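Local structure of prephenate dehydrogenase (Corynebacterium glutamicum ATCC 13032, 3KTD) at the interface of chains A and B. The protein probably catalyses the NAD+- or NADP+-dependent oxidative decarboxylation of prephenate to 4-hydroxyphenylpyruvate. Residues are numbered along the deposited sequence; one frame, centred on the assembly and turned at random. Chains: chain A/B, Prephenate dehydrogenase.

Contacts 1 and 2 lie on one two-fold symmetric interface between copies of the same protein, with the centres of their C-alpha atoms about 27 Å apart. Helix 187-214 ties them together: its beginning in chain A meets helix 216-222 of chain B in contact 1, and its end in chain A packs against the middle of the same helix of chain B in contact 2. Each contact recurs with the chains exchanged. Since this family carries a dimerization domain that includes helix 187-214, the pairing probably reflects the biological dimer, with contact 1 reaching strand 146-149 of the nucleotide-binding region.

Contact 1: the interface of chains A and B. Residues chain A 148, 185, 189-190, 193; chain B 218-219, 222.
A:Ala193, B:Leu218 and B:Leu222 carry most of the apolar contact here, where the short helix 216-222 of one subunit's dimerization domain rests against the beginning of helix 187-214 of the other, in a member of the prephenate/arogenate dehydrogenase family. A:Ala193 has 45 Å² buried by chain B and offers a small methyl group that may help the two helices to approach. Its CB lies 3.7 Å from CD1 of B:Leu222, and it also faces the backbone and hydroxyl of B:Ser219. The OG of B:Ser219 stands beside its own backbone N and points towards A:Ala193, whose CB is 3.7 Å from that oxygen.

B:Leu222, the last residue of helix 216-222, divides its two methyl groups between different elements of chain A. While CD1 turns to the helix, touching A:Ala193 and, at 4.0 Å, the ring carbon CD2 of A:His190, CD2 reaches across to strand 146-149 and meets CG2 of A:Val148 at 3.4 Å. The leucine side chain runs at about a right angle to both the valine and the histidine. Within chain A, CG2 of A:Val148 also sits at the edge of the imidazole of A:His190, in the plane of the ring, so the strand and the helix together present a joint surface to B:Leu222.

B:Leu218 lies one turn earlier on the same helix. With CG opposite the backbone N (chi1 -173°), it extends its CD2 towards the first turn of helix 187-214. That methyl group packs 3.5 Å from the carbonyl O of A:Pro189 and 4.0 Å from CB in the proline ring. It also approaches OG of A:Ser185, in the loop leading into the helix, at 3.7 Å.

Contact 2: the interface of chains A and B. Residues chain A 208, 211, 227; chain B 196, 200-201, 204, 255, 259.
A:Val211 and A:Leu208, one turn apart near the end of helix 187-214, pack on B:Leu200 of the same helix of chain B, in the helical dimerization domain of this prephenate/arogenate dehydrogenase family member. A polar link is made by B:Arg196, whose NH1 donates to the backbone O of A:Val211 at 2.7 Å. It meets a lone pair in the carbonyl plane, although the bond is bent (139° at H) and the oxygen is tilted 19° from the guanidinium plane. An extended run from CG to NE carries the arginine alongside this carbonyl.

The valine spreads its methyl groups over two helices of chain B: CG1 touches CD2 of B:Leu200 at 3.6 Å, whereas CG2 faces helix 249-271, 3.9 Å from CA of B:Ala259. B:Leu200 CD2 is shared, for it also meets CD1 of A:Leu208 at 3.8 Å as the two leucine side chains run antiparallel, flank to flank. A:Leu208, its CG turned away from the backbone N (chi1 178°), points its other methyl, CD2, at the B:Thr201 side chain, while its CB packs 4.0 Å from CD1 of B:Leu204.

Further out, the ring of A:Tyr227, from helix 225-230, brings CD1 within 4.0 Å of OG1 of B:Thr201. Its phenol OH makes a weak hydrogen bond to the backbone O of A:Leu208, which may help to steady the tyrosine against helix 187-214 of its own chain.

Contact 1: the interface of chains A and B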
loop_
_atom_site.group_PDB
_atom_site.type_symbol
_atom_site.label_atom_id
_atom_site.label_comp_id
_atom_site.label_asym_id
_atom_site.label_seq_id
_atom_site.Cartn_x
_atom_site.Cartn_y
_atom_site.Cartn_z
ATOM N N VAL A 148 9.578 8.334 18.242
ATOM C CA VAL A 148 9.215 7.844 19.559
ATOM C C VAL A 148 10.410 7.971 20.518
ATOM O O VAL A 148 11.543 7.667 20.150
ATOM C CB VAL A 148 8.746 6.378 19.527
ATOM C CG1 VAL A 148 8.477 5.863 20.954
ATOM C CG2 VAL A 148 7.510 6.236 18.640
ATOM N N SER A 185 6.458 6.844 24.523
ATOM C CA SER A 185 5.834 5.534 24.703
ATOM C C SER A 185 6.718 4.595 25.500
ATOM O O SER A 185 7.924 4.639 25.382
ATOM C CB SER A 185 5.521 4.895 23.341
ATOM O OG SER A 185 5.033 3.569 23.492
ATOM N N PRO A 189 3.599 -0.879 24.831
ATOM C CA PRO A 189 2.655 -0.167 23.982
ATOM C C PRO A 189 3.226 0.134 22.600
ATOM O O PRO A 189 2.497 0.078 21.608
ATOM C CB PRO A 189 2.410 1.124 24.758
ATOM C CG PRO A 189 2.584 0.716 26.173
ATOM C CD PRO A 189 3.737 -0.227 26.145
ATOM N N HIS A 190 4.517 0.438 22.536
ATOM C CA HIS A 190 5.183 0.706 21.259
ATOM C C HIS A 190 5.286 -0.524 20.362
ATOM O O HIS A 190 4.952 -0.468 19.180
ATOM C CB HIS A 190 6.593 1.243 21.490
ATOM C CG HIS A 190 7.407 1.338 20.242
ATOM N ND1 HIS A 190 8.105 0.264 19.728
ATOM C CD2 HIS A 190 7.631 2.375 19.399
ATOM C CE1 HIS A 190 8.732 0.640 18.626
ATOM N NE2 HIS A 190 8.462 1.915 18.403
ATOM N N ALA A 193 2.112 -1.449 18.987
ATOM C CA ALA A 193 1.745 -0.589 17.867
ATOM C C ALA A 193 2.509 -0.965 16.601
ATOM O O ALA A 193 1.903 -1.164 15.551
ATOM C CB ALA A 193 1.991 0.866 18.215
ATOM N N LEU B 218 -2.480 5.310 19.778
ATOM C CA LEU B 218 -1.036 5.214 19.581
ATOM C C LEU B 218 -0.675 4.532 18.269
ATOM O O LEU B 218 0.188 5.031 17.543
ATOM C CB LEU B 218 -0.350 4.486 20.736
ATOM C CG LEU B 218 1.181 4.506 20.660
ATOM C CD1 LEU B 218 1.727 5.912 20.908
ATOM C CD2 LEU B 218 1.774 3.505 21.646
ATOM N N SER B 219 -1.324 3.404 17.971
ATOM C CA SER B 219 -1.041 2.664 16.739
ATOM C C SER B 219 -1.202 3.551 15.518
ATOM O O SER B 219 -0.296 3.646 14.694
ATOM C CB SER B 219 -1.946 1.439 16.599
ATOM O OG SER B 219 -1.632 0.464 17.568
ATOM N N LEU B 222 1.515 6.185 15.226
ATOM C CA LEU B 222 2.822 5.636 14.842
ATOM C C LEU B 222 2.881 5.047 13.420
ATOM O O LEU B 222 3.974 4.727 12.920
ATOM C CB LEU B 222 3.252 4.542 15.840
ATOM C CG LEU B 222 3.529 4.950 17.290
ATOM C CD1 LEU B 222 4.221 3.811 18.000
ATOM C CD2 LEU B 222 4.372 6.200 17.377
#

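Contact 2: the interface of chains A and B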
loop_
_atom_site.group_PDB
_atom_site.type_symbol
_atom_site.label_atom_id
_atom_site.label_comp_id
_atom_site.label_asym_id
_atom_site.label_seq_id
_atom_site.Cartn_x
_atom_site.Cartn_y
_atom_site.Cartn_z
ATOM N N LEU A 208 1.098 -11.109 -0.161
ATOM C CA LEU A 208 0.403 -10.672 -1.362
ATOM C C LEU A 208 1.278 -10.862 -2.589
ATOM O O LEU A 208 0.790 -11.271 -3.641
ATOM C CB LEU A 208 -0.013 -9.201 -1.235
ATOM C CG LEU A 208 -0.712 -8.604 -2.466
ATOM C CD1 LEU A 208 -2.016 -9.336 -2.756
ATOM C CD2 LEU A 208 -0.947 -7.100 -2.308
ATOM N N VAL A 211 1.207 -14.660 -3.527
ATOM C CA VAL A 211 -0.081 -15.053 -4.108
ATOM C C VAL A 211 -0.255 -14.498 -5.528
ATOM O O VAL A 211 -0.844 -15.155 -6.395
ATOM C CB VAL A 211 -1.276 -14.643 -3.222
ATOM C CG1 VAL A 211 -2.611 -15.023 -3.890
ATOM C CG2 VAL A 211 -1.164 -15.297 -1.842
ATOM N N TYR A 227 -2.016 -3.001 -6.272
ATOM C CA TYR A 227 -1.029 -4.063 -6.061
ATOM C C TYR A 227 0.378 -3.529 -5.895
ATOM O O TYR A 227 1.116 -3.985 -5.032
ATOM C CB TYR A 227 -1.045 -5.028 -7.232
ATOM C CG TYR A 227 -0.246 -6.275 -7.010
ATOM C CD1 TYR A 227 -0.756 -7.319 -6.259
ATOM C CD2 TYR A 227 1.012 -6.429 -7.586
ATOM C CE1 TYR A 227 -0.033 -8.483 -6.077
ATOM C CE2 TYR A 227 1.751 -7.582 -7.407
ATOM C CZ TYR A 227 1.225 -8.611 -6.654
ATOM O OH TYR A 227 1.955 -9.768 -6.476
ATOM N N ARG B 196 -6.540 -12.427 -7.440
ATOM C CA ARG B 196 -5.212 -12.397 -6.833
ATOM C C ARG B 196 -4.610 -11.012 -6.645
ATOM O O ARG B 196 -4.188 -10.675 -5.552
ATOM C CB ARG B 196 -4.233 -13.232 -7.669
ATOM C CG ARG B 196 -4.512 -14.729 -7.656
ATOM C CD ARG B 196 -3.612 -15.487 -8.619
ATOM N NE ARG B 196 -3.842 -16.917 -8.518
ATOM C CZ ARG B 196 -3.335 -17.701 -7.575
ATOM N NH1 ARG B 196 -2.541 -17.210 -6.628
ATOM N NH2 ARG B 196 -3.622 -18.992 -7.574
ATOM N N LEU B 200 -7.970 -9.640 -3.696
ATOM C CA LEU B 200 -7.256 -9.995 -2.473
ATOM C C LEU B 200 -6.588 -8.755 -1.899
ATOM O O LEU B 200 -6.560 -8.583 -0.693
ATOM C CB LEU B 200 -6.195 -11.057 -2.725
ATOM C CG LEU B 200 -5.372 -11.492 -1.505
ATOM C CD1 LEU B 200 -6.251 -12.210 -0.500
ATOM C CD2 LEU B 200 -4.212 -12.389 -1.937
ATOM N N THR B 201 -6.063 -7.895 -2.768
ATOM C CA THR B 201 -5.418 -6.662 -2.339
ATOM C C THR B 201 -6.353 -5.831 -1.467
ATOM O O THR B 201 -5.950 -5.280 -0.428
ATOM C CB THR B 201 -4.984 -5.802 -3.546
ATOM O OG1 THR B 201 -4.307 -6.624 -4.512
ATOM C CG2 THR B 201 -4.077 -4.629 -3.089
ATOM N N LEU B 204 -7.042 -7.656 1.950
ATOM C CA LEU B 204 -5.913 -7.512 2.863
ATOM C C LEU B 204 -5.771 -6.090 3.392
ATOM O O LEU B 204 -5.357 -5.900 4.528
ATOM C CB LEU B 204 -4.611 -7.974 2.209
ATOM C CG LEU B 204 -4.558 -9.448 1.795
ATOM C CD1 LEU B 204 -3.249 -9.683 1.076
ATOM C CD2 LEU B 204 -4.736 -10.423 2.984
ATOM N N ALA B 255 -7.699 -17.584 -3.949
ATOM C CA ALA B 255 -6.567 -16.688 -3.641
ATOM C C ALA B 255 -6.377 -16.441 -2.140
ATOM O O ALA B 255 -5.248 -16.469 -1.627
ATOM C CB ALA B 255 -6.744 -15.370 -4.360
ATOM N N ALA B 259 -3.253 -17.140 0.615
ATOM C CA ALA B 259 -2.790 -16.141 1.564
ATOM C C ALA B 259 -2.790 -16.724 2.976
ATOM O O ALA B 259 -1.802 -16.596 3.699
ATOM C CB ALA B 259 -3.661 -14.893 1.500
#